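Malate dehydrogenase (Pyrococcus horikoshii, PDB 1V9N) catalyses the reversible, NAD-dependent oxidation of (S)-malate to oxaloacetate, working as a homodimer of the LDH2/MDH2 oxidoreductase family. Local coordinates at residues S21-V26 and I39-L44; L60-D65 and S125-I130; F316-I319 and G323-G326. All coordinates share one frame; numbering follows the deposited sequence.

From the N terminus, interaction 1 comes first: helix 16-29 turns back through a short linker and packs against helix 34-49, closing a loop of 12 residues. Interaction 2 opens only afterwards, on helix 60-69, and closes where the chain leaves strand 117-125 of the mixed sheet. The two touch, with Leu44 against Tyr63 and Phe22 against Leu60, so the N-terminal helices, the end of strand 117-125 inside the mixed sheet, and the nicotinamide site are tied together. Interaction 3 closes last, a short loop leading into helix 324-336, about 29 Å between centres from either of the others. None nests in or crosses another; interactions 2 and 3 meet opposite ends of one NADPH.

Interaction 1 of 3, residues S21-V26 and I39-L44; sequences SFIVRV and IVADNL
Helices 16-29 and 34-49 run roughly antiparallel where 21-26 faces 39-44: their N-to-C directions differ by 142° and the short axes approach to 8.8 Å. The nearest backbone pair is Ile23 and Ala41, with 5.8 Å from CA to CA, a closeness that suits alanine, whose lone methyl takes little room between the helices. That methyl is the centre of the contact. Ile23 CG2 lies 3.7 Å from Ala41 CB, and Val24 CG2 reaches the same CB at 3.9 Å, so two branched residues, consecutive on one helix, grip one small residue of the other. In Ile23 the two branches divide the work. CG2, anti to the backbone N, rests on Ala41, while CG1, beside that N (chi1 -63°), carries CD1 one turn along the partner helix to Leu44, where it lies 4.2 Å from Leu44 CB. A beta-branched isoleucine thus spans both positions with one side chain. The contact across these segments is wholly apolar; the polar Ser21 and Asp42 direct their CB atoms away from it. The pair forms an antiparallel helical hairpin near the N terminus. Helix 60-69 lies against both of its members, Leu60 touching Phe22 and Ile23 while Tyr63 touches Leu44, and helices 97-115 and 132-139 pack on Ile39 and Asn43 of helix 34-49.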
loop_
_atom_site.group_PDB
_atom_site.type_symbol
_atom_site.label_atom_id
_atom_site.label_comp_id
_atom_site.label_asym_id
_atom_site.label_seq_id
_atom_site.Cartn_x
_atom_site.Cartn_y
_atom_site.Cartn_z
ATOM N N SER A 21 -7.204 -30.435 -14.561
ATOM C CA SER A 21 -7.366 -31.006 -15.899
ATOM C C SER A 21 -8.709 -30.611 -16.509
ATOM O O SER A 21 -8.826 -30.443 -17.716
ATOM C CB SER A 21 -7.248 -32.533 -15.846
ATOM O OG SER A 21 -8.278 -33.092 -15.052
ATOM N N PHE A 22 -9.720 -30.468 -15.664
ATOM C CA PHE A 22 -11.037 -30.070 -16.132
ATOM C C PHE A 22 -10.939 -28.693 -16.784
ATOM O O PHE A 22 -11.305 -28.520 -17.951
ATOM C CB PHE A 22 -12.020 -30.014 -14.966
ATOM C CG PHE A 22 -13.310 -29.327 -15.304
ATOM C CD1 PHE A 22 -14.201 -29.895 -16.206
ATOM C CD2 PHE A 22 -13.613 -28.085 -14.754
ATOM C CE1 PHE A 22 -15.372 -29.236 -16.558
ATOM C CE2 PHE A 22 -14.785 -27.416 -15.102
ATOM C CZ PHE A 22 -15.662 -27.992 -16.005
ATOM N N ILE A 23 -10.438 -27.718 -16.027
ATOM C CA ILE A 23 -10.289 -26.354 -16.524
ATOM C C ILE A 23 -9.541 -26.340 -17.850
ATOM O O ILE A 23 -9.947 -25.658 -18.790
ATOM C CB ILE A 23 -9.526 -25.459 -15.506
ATOM C CG1 ILE A 23 -10.334 -25.341 -14.215
ATOM C CG2 ILE A 23 -9.285 -24.068 -16.094
ATOM C CD1 ILE A 23 -9.572 -24.683 -13.076
ATOM N N VAL A 24 -8.449 -27.095 -17.918
ATOM C CA VAL A 24 -7.642 -27.166 -19.133
ATOM C C VAL A 24 -8.432 -27.754 -20.307
ATOM O O VAL A 24 -8.260 -27.322 -21.451
ATOM C CB VAL A 24 -6.353 -28.000 -18.898
ATOM C CG1 VAL A 24 -5.615 -28.213 -20.212
ATOM C CG2 VAL A 24 -5.440 -27.272 -17.909
ATOM N N ARG A 25 -9.294 -28.731 -20.025
ATOM C CA ARG A 25 -10.113 -29.348 -21.072
ATOM C C ARG A 25 -11.049 -28.315 -21.683
ATOM O O ARG A 25 -11.121 -28.162 -22.901
ATOM C CB ARG A 25 -10.973 -30.488 -20.511
ATOM C CG ARG A 25 -10.283 -31.825 -20.375
ATOM C CD ARG A 25 -11.315 -32.950 -20.356
ATOM N NE ARG A 25 -12.165 -32.932 -19.170
ATOM C CZ ARG A 25 -11.734 -33.205 -17.942
ATOM N NH1 ARG A 25 -10.462 -33.516 -17.738
ATOM N NH2 ARG A 25 -12.577 -33.177 -16.917
ATOM N N VAL A 26 -11.778 -27.620 -20.819
ATOM C CA VAL A 26 -12.726 -26.602 -21.249
ATOM C C VAL A 26 -12.051 -25.503 -22.068
ATOM O O VAL A 26 -12.495 -25.174 -23.170
ATOM C CB VAL A 26 -13.425 -25.952 -20.034
ATOM C CG1 VAL A 26 -14.330 -24.814 -20.495
ATOM C CG2 VAL A 26 -14.225 -26.992 -19.274
ATOM N N ILE A 39 -1.807 -21.982 -17.553
ATOM C CA ILE A 39 -1.526 -20.821 -16.708
ATOM C C ILE A 39 -2.817 -20.374 -16.021
ATOM O O ILE A 39 -2.829 -20.102 -14.825
ATOM C CB ILE A 39 -0.953 -19.644 -17.534
ATOM C CG1 ILE A 39 0.452 -19.991 -18.030
ATOM C CG2 ILE A 39 -0.921 -18.378 -16.687
ATOM C CD1 ILE A 39 1.009 -19.014 -19.048
ATOM N N VAL A 40 -3.906 -20.305 -16.779
ATOM C CA VAL A 40 -5.186 -19.900 -16.205
ATOM C C VAL A 40 -5.612 -20.894 -15.121
ATOM O O VAL A 40 -5.996 -20.500 -14.018
ATOM C CB VAL A 40 -6.290 -19.829 -17.294
ATOM C CG1 VAL A 40 -7.619 -19.422 -16.664
ATOM C CG2 VAL A 40 -5.886 -18.827 -18.375
ATOM N N ALA A 41 -5.530 -22.182 -15.436
ATOM C CA ALA A 41 -5.913 -23.226 -14.489
ATOM C C ALA A 41 -5.078 -23.133 -13.210
ATOM O O ALA A 41 -5.610 -23.224 -12.102
ATOM C CB ALA A 41 -5.744 -24.598 -15.134
ATOM N N ASP A 42 -3.771 -22.953 -13.374
ATOM C CA ASP A 42 -2.861 -22.838 -12.239
ATOM C C ASP A 42 -3.308 -21.691 -11.330
ATOM O O ASP A 42 -3.354 -21.832 -10.108
ATOM C CB ASP A 42 -1.438 -22.573 -12.740
ATOM C CG ASP A 42 -0.401 -22.643 -11.630
ATOM O OD1 ASP A 42 0.750 -22.213 -11.865
ATOM O OD2 ASP A 42 -0.730 -23.131 -10.526
ATOM N N ASN A 43 -3.649 -20.555 -11.936
ATOM C CA ASN A 43 -4.089 -19.385 -11.188
ATOM C C ASN A 43 -5.428 -19.600 -10.479
ATOM O O ASN A 43 -5.577 -19.261 -9.300
ATOM C CB ASN A 43 -4.165 -18.173 -12.134
ATOM C CG ASN A 43 -4.874 -16.988 -11.518
ATOM O OD1 ASN A 43 -6.101 -16.939 -11.488
ATOM N ND2 ASN A 43 -4.104 -16.019 -11.024
ATOM N N LEU A 44 -6.401 -20.163 -11.186
ATOM C CA LEU A 44 -7.712 -20.398 -10.593
ATOM C C LEU A 44 -7.666 -21.490 -9.524
ATOM O O LEU A 44 -8.338 -21.387 -8.502
ATOM C CB LEU A 44 -8.737 -20.776 -11.675
ATOM C CG LEU A 44 -9.072 -19.699 -12.715
ATOM C CD1 LEU A 44 -10.147 -20.222 -13.672
ATOM C CD2 LEU A 44 -9.567 -18.448 -12.011
#

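Interaction 2 of 3, residues L60-D65 and S125-I130. With NDP (NADPH dihydro-nicotinamide-adenine-dinucleotide phosphate), chain B.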
loop_
_atom_site.group_PDB
_atom_site.type_symbol
_atom_site.label_atom_id
_atom_site.label_comp_id
_atom_site.label_asym_id
_atom_site.label_seq_id
_atom_site.Cartn_x
_atom_site.Cartn_y
_atom_site.Cartn_z
ATOM N N LEU A 60 -14.889 -19.499 -13.719
ATOM C CA LEU A 60 -14.580 -20.071 -15.015
ATOM C C LEU A 60 -15.637 -19.642 -16.030
ATOM O O LEU A 60 -15.330 -19.394 -17.194
ATOM C CB LEU A 60 -14.533 -21.594 -14.923
ATOM C CG LEU A 60 -14.187 -22.290 -16.238
ATOM C CD1 LEU A 60 -12.757 -21.940 -16.642
ATOM C CD2 LEU A 60 -14.354 -23.797 -16.076
ATOM N N LYS A 61 -16.885 -19.543 -15.582
ATOM C CA LYS A 61 -17.976 -19.141 -16.468
ATOM C C LYS A 61 -17.747 -17.734 -17.021
ATOM O O LYS A 61 -18.184 -17.415 -18.128
ATOM C CB LYS A 61 -19.309 -19.191 -15.721
ATOM C CG LYS A 61 -19.424 -18.194 -14.584
ATOM C CD LYS A 61 -20.801 -18.251 -13.937
ATOM C CE LYS A 61 -20.936 -17.199 -12.845
ATOM N NZ LYS A 61 -22.295 -17.198 -12.238
ATOM N N ARG A 62 -17.060 -16.902 -16.242
ATOM C CA ARG A 62 -16.754 -15.533 -16.639
ATOM C C ARG A 62 -15.792 -15.531 -17.824
ATOM O O ARG A 62 -15.991 -14.806 -18.799
ATOM C CB ARG A 62 -16.127 -14.772 -15.464
ATOM C CG ARG A 62 -15.620 -13.378 -15.814
ATOM C CD ARG A 62 -14.999 -12.669 -14.604
ATOM N NE ARG A 62 -14.767 -11.256 -14.877
ATOM C CZ ARG A 62 -14.523 -10.335 -13.948
ATOM N NH1 ARG A 62 -14.474 -10.674 -12.664
ATOM N NH2 ARG A 62 -14.344 -9.068 -14.305
ATOM N N TYR A 63 -14.745 -16.344 -17.733
ATOM C CA TYR A 63 -13.762 -16.421 -18.803
ATOM C C TYR A 63 -14.331 -17.125 -20.022
ATOM O O TYR A 63 -14.036 -16.743 -21.153
ATOM C CB TYR A 63 -12.495 -17.131 -18.315
ATOM C CG TYR A 63 -11.905 -16.496 -17.076
ATOM C CD1 TYR A 63 -11.777 -15.111 -16.973
ATOM C CD2 TYR A 63 -11.483 -17.276 -16.002
ATOM C CE1 TYR A 63 -11.246 -14.518 -15.829
ATOM C CE2 TYR A 63 -10.949 -16.692 -14.853
ATOM C CZ TYR A 63 -10.833 -15.315 -14.775
ATOM O OH TYR A 63 -10.294 -14.740 -13.645
ATOM N N VAL A 64 -15.142 -18.154 -19.792
ATOM C CA VAL A 64 -15.775 -18.887 -20.888
ATOM C C VAL A 64 -16.635 -17.929 -21.711
ATOM O O VAL A 64 -16.514 -17.869 -22.929
ATOM C CB VAL A 64 -16.682 -20.032 -20.365
ATOM C CG1 VAL A 64 -17.576 -20.552 -21.492
ATOM C CG2 VAL A 64 -15.826 -21.163 -19.814
ATOM N N ASP A 65 -17.503 -17.177 -21.039
ATOM C CA ASP A 65 -18.369 -16.230 -21.737
ATOM C C ASP A 65 -17.553 -15.183 -22.493
ATOM O O ASP A 65 -17.912 -14.787 -23.599
ATOM C CB ASP A 65 -19.311 -15.529 -20.757
ATOM C CG ASP A 65 -20.356 -16.469 -20.179
ATOM O OD1 ASP A 65 -20.682 -17.480 -20.844
ATOM O OD2 ASP A 65 -20.863 -16.190 -19.070
ATOM N N SER A 125 -5.844 -5.352 -20.710
ATOM C CA SER A 125 -5.835 -6.740 -20.275
ATOM C C SER A 125 -7.238 -7.126 -19.774
ATOM O O SER A 125 -8.218 -6.436 -20.055
ATOM C CB SER A 125 -4.797 -6.920 -19.159
ATOM O OG SER A 125 -4.699 -8.273 -18.745
ATOM N N ASN A 126 -7.323 -8.226 -19.031
ATOM C CA ASN A 126 -8.589 -8.716 -18.496
ATOM C C ASN A 126 -8.401 -9.166 -17.050
ATOM O O ASN A 126 -7.281 -9.179 -16.548
ATOM C CB ASN A 126 -9.101 -9.887 -19.355
ATOM C CG ASN A 126 -9.913 -9.420 -20.552
ATOM O OD1 ASN A 126 -11.017 -8.892 -20.388
ATOM N ND2 ASN A 126 -9.368 -9.594 -21.756
ATOM N N HIS A 127 -9.494 -9.537 -16.384
ATOM C CA HIS A 127 -9.434 -9.976 -14.987
ATOM C C HIS A 127 -8.373 -11.062 -14.831
ATOM O O HIS A 127 -8.411 -12.064 -15.542
ATOM C CB HIS A 127 -10.807 -10.501 -14.563
ATOM C CG HIS A 127 -10.868 -10.989 -13.147
ATOM N ND1 HIS A 127 -10.661 -12.308 -12.806
ATOM C CD2 HIS A 127 -11.132 -10.336 -11.992
ATOM C CE1 HIS A 127 -10.800 -12.447 -11.498
ATOM N NE2 HIS A 127 -11.086 -11.267 -10.982
ATOM N N TYR A 128 -7.429 -10.876 -13.910
ATOM C CA TYR A 128 -6.374 -11.875 -13.756
ATOM C C TYR A 128 -6.374 -12.750 -12.500
ATOM O O TYR A 128 -5.348 -13.315 -12.135
ATOM C CB TYR A 128 -4.991 -11.223 -13.952
ATOM C CG TYR A 128 -4.418 -10.366 -12.817
ATOM C CD1 TYR A 128 -5.016 -10.310 -11.553
ATOM C CD2 TYR A 128 -3.213 -9.676 -13.000
ATOM C CE1 TYR A 128 -4.421 -9.596 -10.497
ATOM C CE2 TYR A 128 -2.612 -8.969 -11.954
ATOM C CZ TYR A 128 -3.216 -8.935 -10.706
ATOM O OH TYR A 128 -2.589 -8.277 -9.663
ATOM N N GLY A 129 -7.523 -12.877 -11.848
ATOM C CA GLY A 129 -7.587 -13.711 -10.661
ATOM C C GLY A 129 -6.943 -13.089 -9.438
ATOM O O GLY A 129 -6.968 -11.873 -9.274
ATOM N N ILE A 130 -6.360 -13.916 -8.571
ATOM C CA ILE A 130 -5.737 -13.391 -7.359
ATOM C C ILE A 130 -4.408 -12.703 -7.656
ATOM O O ILE A 130 -3.592 -13.208 -8.428
ATOM C CB ILE A 130 -5.525 -14.503 -6.292
ATOM C CG1 ILE A 130 -4.704 -15.652 -6.870
ATOM C CG2 ILE A 130 -6.877 -15.027 -5.806
ATOM C CD1 ILE A 130 -4.449 -16.757 -5.872
HETATM P PA NDP B . -8.427 -11.539 3.009
HETATM O O1A NDP B . -8.868 -12.902 2.831
HETATM O O2A NDP B . -9.046 -10.594 4.002
HETATM O O5B NDP B . -6.809 -11.597 3.273
HETATM C C5B NDP B . -6.036 -10.397 3.462
HETATM C C4B NDP B . -4.580 -10.868 3.640
HETATM O O4B NDP B . -4.405 -10.972 5.065
HETATM C C3B NDP B . -4.182 -12.202 3.072
HETATM O O3B NDP B . -2.820 -12.081 2.560
HETATM C C2B NDP B . -4.240 -13.183 4.189
HETATM O O2B NDP B . -3.425 -14.363 4.084
HETATM C C1B NDP B . -3.952 -12.293 5.358
HETATM N N9A NDP B . -4.642 -12.667 6.624
HETATM C C8A NDP B . -5.958 -13.174 6.822
HETATM N N7A NDP B . -6.205 -13.357 8.099
HETATM C C5A NDP B . -5.079 -12.982 8.773
HETATM C C6A NDP B . -4.697 -12.927 10.151
HETATM N N6A NDP B . -5.559 -13.303 11.103
HETATM N N1A NDP B . -3.440 -12.481 10.499
HETATM C C2A NDP B . -2.550 -12.089 9.530
HETATM N N3A NDP B . -2.815 -12.099 8.208
HETATM C C4A NDP B . -4.107 -12.560 7.888
HETATM O O3 NDP B . -8.361 -10.728 1.664
HETATM P PN NDP B . -9.353 -10.189 0.551
HETATM O O1N NDP B . -9.189 -8.738 0.562
HETATM O O2N NDP B . -10.679 -10.749 0.984
HETATM O O5D NDP B . -8.765 -10.895 -0.748
HETATM C C5D NDP B . -9.608 -11.540 -1.744
HETATM C C4D NDP B . -8.728 -12.135 -2.910
HETATM O O4D NDP B . -9.283 -11.652 -4.120
HETATM C C3D NDP B . -7.236 -11.721 -2.950
HETATM O O3D NDP B . -6.462 -12.882 -3.280
HETATM C C2D NDP B . -7.150 -10.610 -3.982
HETATM O O2D NDP B . -5.874 -10.557 -4.583
HETATM C C1D NDP B . -8.308 -11.002 -4.937
HETATM N N1N NDP B . -8.951 -9.848 -5.621
HETATM C C2N NDP B . -8.804 -9.789 -7.035
HETATM C C3N NDP B . -9.438 -8.669 -7.714
HETATM C C7N NDP B . -9.332 -8.558 -9.172
HETATM O O7N NDP B . -9.849 -7.639 -9.820
HETATM N N7N NDP B . -8.638 -9.487 -9.885
HETATM C C4N NDP B . -10.160 -7.720 -6.928
HETATM C C5N NDP B . -10.285 -7.794 -5.547
HETATM C C6N NDP B . -9.685 -8.863 -4.885
HETATM P P2B NDP B . -3.911 -15.775 3.657
HETATM O O1X NDP B . -3.198 -16.647 4.604
HETATM O O2X NDP B . -3.502 -16.049 2.245
HETATM O O3X NDP B . -5.425 -15.871 3.816
#
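His127 is held by Arg62 and Tyr63, consecutive residues of helix 60-69. It lies in a strand-to-helix loop of the LDH2/MDH2 fold, between strand 117-125 and helix 132-139, where His127, Gly129 and Ile130 line the NADPH pocket. The tight part is the buried Tyr63 side. Tyr63 OH and His127 ND1 are hydrogen-bonded at 2.6 Å, and the hydroxyl sits at the edge of the imidazole, in its plane; either atom could be the donor. The two rings meet rim to rim, with neither over the other's face. The looser part is Arg62, only partly buried. Its extended chain brings the guanidinium flat onto His127, the planes 23° apart and the centres separated by 4.2 Å, with NH1 over the ring face 3.4 Å from His127 CD2. Arg62 NE is hydrogen-bonded to Thr271 OG1, which helps fix the guanidinium for this stack. With CG anti to its own N (chi1 180°), His127 extends its ring between helix and cofactor. An alanine here is likely to leave Tyr63 OH without its imidazole mate and the Arg62 guanidinium without a ring to lie on. Gly129 has a positive phi, readily adopted without a side chain, and its carbonyl serves the cofactor: NDP N7N, the carboxamide nitrogen, donates to Gly129 O at 3.0 Å with an N-H...O angle of 155°.

Interaction 3 of 3, residues F316-I319 and G323-G326; sequences FERI and GEKG. With NDP (NADPH dihydro-nicotinamide-adenine-dinucleotide phosphate), chain B.
Arg318 and Glu324 reach toward each other from opposite directions and join in a salt bridge, with Arg318 NH2 3.2 Å from Glu324 OE2. The bond is somewhat bent, and the flat groups are nearly perpendicular, their planes 85° apart. NH2 comes to OE2 from above the carboxylate plane, while OE2 lies near the edge of the guanidinium, tilted 19° from that plane. Both side chains are extended, and with CG anti to the backbone N (chi1 -178°) Glu324 sends its carboxylate away from the helix toward the incoming loop; long, flexible residues of opposite charge suit such a span. Glu324 OE1 has a salt bridge of its own with Lys308, as well as the backbone N of Ile321, which together fix the carboxylate. Glu324 is the first residue of helix 324-336, and Gly323 stands at its N-cap. This helix start cradles the 2'-phosphate of NADPH, whose negative charge the helix dipole would probably stabilise: Gly326 N donates to NDP O1X at 2.8 Å, and Gly323 N to the ester oxygen NDP O2B, which joins phosphate to ribose, at 3.1 Å. Gly326 suits its place because a CB would clash with NDP O2X. Farther out, the extended Lys325 chain runs to the adenine, where Lys325 NZ is hydrogen-bonded to NDP N7A at 3.2 Å; the same NZ forms a salt bridge with Glu238 of the second subunit.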
loop_
_atom_site.group_PDB
_atom_site.type_symbol
_atom_site.label_atom_id
_atom_site.label_comp_id
_atom_site.label_asym_id
_atom_site.label_seq_id
_atom_site.Cartn_x
_atom_site.Cartn_y
_atom_site.Cartn_z
ATOM N N PHE A 316 -8.159 -14.366 21.241
ATOM C CA PHE A 316 -7.474 -14.965 20.103
ATOM C C PHE A 316 -6.639 -16.211 20.369
ATOM O O PHE A 316 -6.072 -16.363 21.428
ATOM C CB PHE A 316 -6.647 -13.857 19.430
ATOM C CG PHE A 316 -7.507 -12.829 18.748
ATOM C CD1 PHE A 316 -8.393 -13.255 17.768
ATOM C CD2 PHE A 316 -7.378 -11.459 18.977
ATOM C CE1 PHE A 316 -9.114 -12.357 17.010
ATOM C CE2 PHE A 316 -8.114 -10.532 18.203
ATOM C CZ PHE A 316 -8.978 -10.998 17.213
ATOM N N GLU A 317 -6.548 -17.124 19.422
ATOM C CA GLU A 317 -5.799 -18.346 19.694
ATOM C C GLU A 317 -4.379 -18.205 19.211
ATOM O O GLU A 317 -3.394 -18.677 19.822
ATOM C CB GLU A 317 -6.494 -19.485 18.939
ATOM C CG GLU A 317 -5.678 -20.520 18.192
ATOM C CD GLU A 317 -4.725 -21.236 19.101
ATOM O OE1 GLU A 317 -4.999 -21.270 20.319
ATOM O OE2 GLU A 317 -3.715 -21.768 18.594
ATOM N N ARG A 318 -4.280 -17.498 18.102
ATOM C CA ARG A 318 -3.005 -17.453 17.434
ATOM C C ARG A 318 -2.832 -16.181 16.654
ATOM O O ARG A 318 -3.806 -15.555 16.257
ATOM C CB ARG A 318 -3.046 -18.696 16.555
ATOM C CG ARG A 318 -2.039 -18.834 15.513
ATOM C CD ARG A 318 -2.410 -20.087 14.763
ATOM N NE ARG A 318 -1.331 -20.464 13.872
ATOM C CZ ARG A 318 -1.256 -21.631 13.248
ATOM N NH1 ARG A 318 -2.206 -22.534 13.423
ATOM N NH2 ARG A 318 -0.229 -21.900 12.452
ATOM N N ILE A 319 -1.582 -15.796 16.470
ATOM C CA ILE A 319 -1.256 -14.618 15.677
ATOM C C ILE A 319 -0.714 -15.217 14.387
ATOM O O ILE A 319 0.271 -15.956 14.406
ATOM C CB ILE A 319 -0.162 -13.756 16.347
ATOM C CG1 ILE A 319 -0.714 -13.122 17.627
ATOM C CG2 ILE A 319 0.315 -12.681 15.379
ATOM C CD1 ILE A 319 0.311 -12.353 18.436
ATOM N N GLY A 323 -0.428 -14.962 4.598
ATOM C CA GLY A 323 -0.162 -16.049 3.677
ATOM C C GLY A 323 -0.199 -17.403 4.369
ATOM O O GLY A 323 -0.385 -18.432 3.720
ATOM N N GLU A 324 -0.032 -17.396 5.689
ATOM C CA GLU A 324 -0.021 -18.626 6.473
ATOM C C GLU A 324 -1.310 -19.446 6.380
ATOM O O GLU A 324 -1.256 -20.637 6.081
ATOM C CB GLU A 324 0.300 -18.307 7.936
ATOM C CG GLU A 324 0.386 -19.524 8.836
ATOM C CD GLU A 324 1.013 -19.207 10.179
ATOM O OE1 GLU A 324 0.804 -18.086 10.686
ATOM O OE2 GLU A 324 1.711 -20.085 10.729
ATOM N N LYS A 325 -2.457 -18.825 6.647
ATOM C CA LYS A 325 -3.735 -19.536 6.554
ATOM C C LYS A 325 -3.868 -20.180 5.177
ATOM O O LYS A 325 -4.217 -21.352 5.061
ATOM C CB LYS A 325 -4.915 -18.582 6.751
ATOM C CG LYS A 325 -5.147 -18.101 8.172
ATOM C CD LYS A 325 -6.332 -17.146 8.201
ATOM C CE LYS A 325 -6.627 -16.638 9.593
ATOM N NZ LYS A 325 -7.756 -15.658 9.592
ATOM N N GLY A 326 -3.590 -19.396 4.138
ATOM C CA GLY A 326 -3.691 -19.892 2.776
ATOM C C GLY A 326 -2.827 -21.104 2.482
ATOM O O GLY A 326 -3.291 -22.064 1.862
HETATM P PA NDP B . -8.427 -11.539 3.009
HETATM O O1A NDP B . -8.868 -12.902 2.831
HETATM O O2A NDP B . -9.046 -10.594 4.002
HETATM O O5B NDP B . -6.809 -11.597 3.273
HETATM C C5B NDP B . -6.036 -10.397 3.462
HETATM C C4B NDP B . -4.580 -10.868 3.640
HETATM O O4B NDP B . -4.405 -10.972 5.065
HETATM C C3B NDP B . -4.182 -12.202 3.072
HETATM O O3B NDP B . -2.820 -12.081 2.560
HETATM C C2B NDP B . -4.240 -13.183 4.189
HETATM O O2B NDP B . -3.425 -14.363 4.084
HETATM C C1B NDP B . -3.952 -12.293 5.358
HETATM N N9A NDP B . -4.642 -12.667 6.624
HETATM C C8A NDP B . -5.958 -13.174 6.822
HETATM N N7A NDP B . -6.205 -13.357 8.099
HETATM C C5A NDP B . -5.079 -12.982 8.773
HETATM C C6A NDP B . -4.697 -12.927 10.151
HETATM N N6A NDP B . -5.559 -13.303 11.103
HETATM N N1A NDP B . -3.440 -12.481 10.499
HETATM C C2A NDP B . -2.550 -12.089 9.530
HETATM N N3A NDP B . -2.815 -12.099 8.208
HETATM C C4A NDP B . -4.107 -12.560 7.888
HETATM O O3 NDP B . -8.361 -10.728 1.664
HETATM P PN NDP B . -9.353 -10.189 0.551
HETATM O O1N NDP B . -9.189 -8.738 0.562
HETATM O O2N NDP B . -10.679 -10.749 0.984
HETATM O O5D NDP B . -8.765 -10.895 -0.748
HETATM C C5D NDP B . -9.608 -11.540 -1.744
HETATM C C4D NDP B . -8.728 -12.135 -2.910
HETATM O O4D NDP B . -9.283 -11.652 -4.120
HETATM C C3D NDP B . -7.236 -11.721 -2.950
HETATM O O3D NDP B . -6.462 -12.882 -3.280
HETATM C C2D NDP B . -7.150 -10.610 -3.982
HETATM O O2D NDP B . -5.874 -10.557 -4.583
HETATM C C1D NDP B . -8.308 -11.002 -4.937
HETATM N N1N NDP B . -8.951 -9.848 -5.621
HETATM C C2N NDP B . -8.804 -9.789 -7.035
HETATM C C3N NDP B . -9.438 -8.669 -7.714
HETATM C C7N NDP B . -9.332 -8.558 -9.172
HETATM O O7N NDP B . -9.849 -7.639 -9.820
HETATM N N7N NDP B . -8.638 -9.487 -9.885
HETATM C C4N NDP B . -10.160 -7.720 -6.928
HETATM C C5N NDP B . -10.285 -7.794 -5.547
HETATM C C6N NDP B . -9.685 -8.863 -4.885
HETATM P P2B NDP B . -3.911 -15.775 3.657
HETATM O O1X NDP B . -3.198 -16.647 4.604
HETATM O O2X NDP B . -3.502 -16.049 2.245
HETATM O O3X NDP B . -5.425 -15.871 3.816
#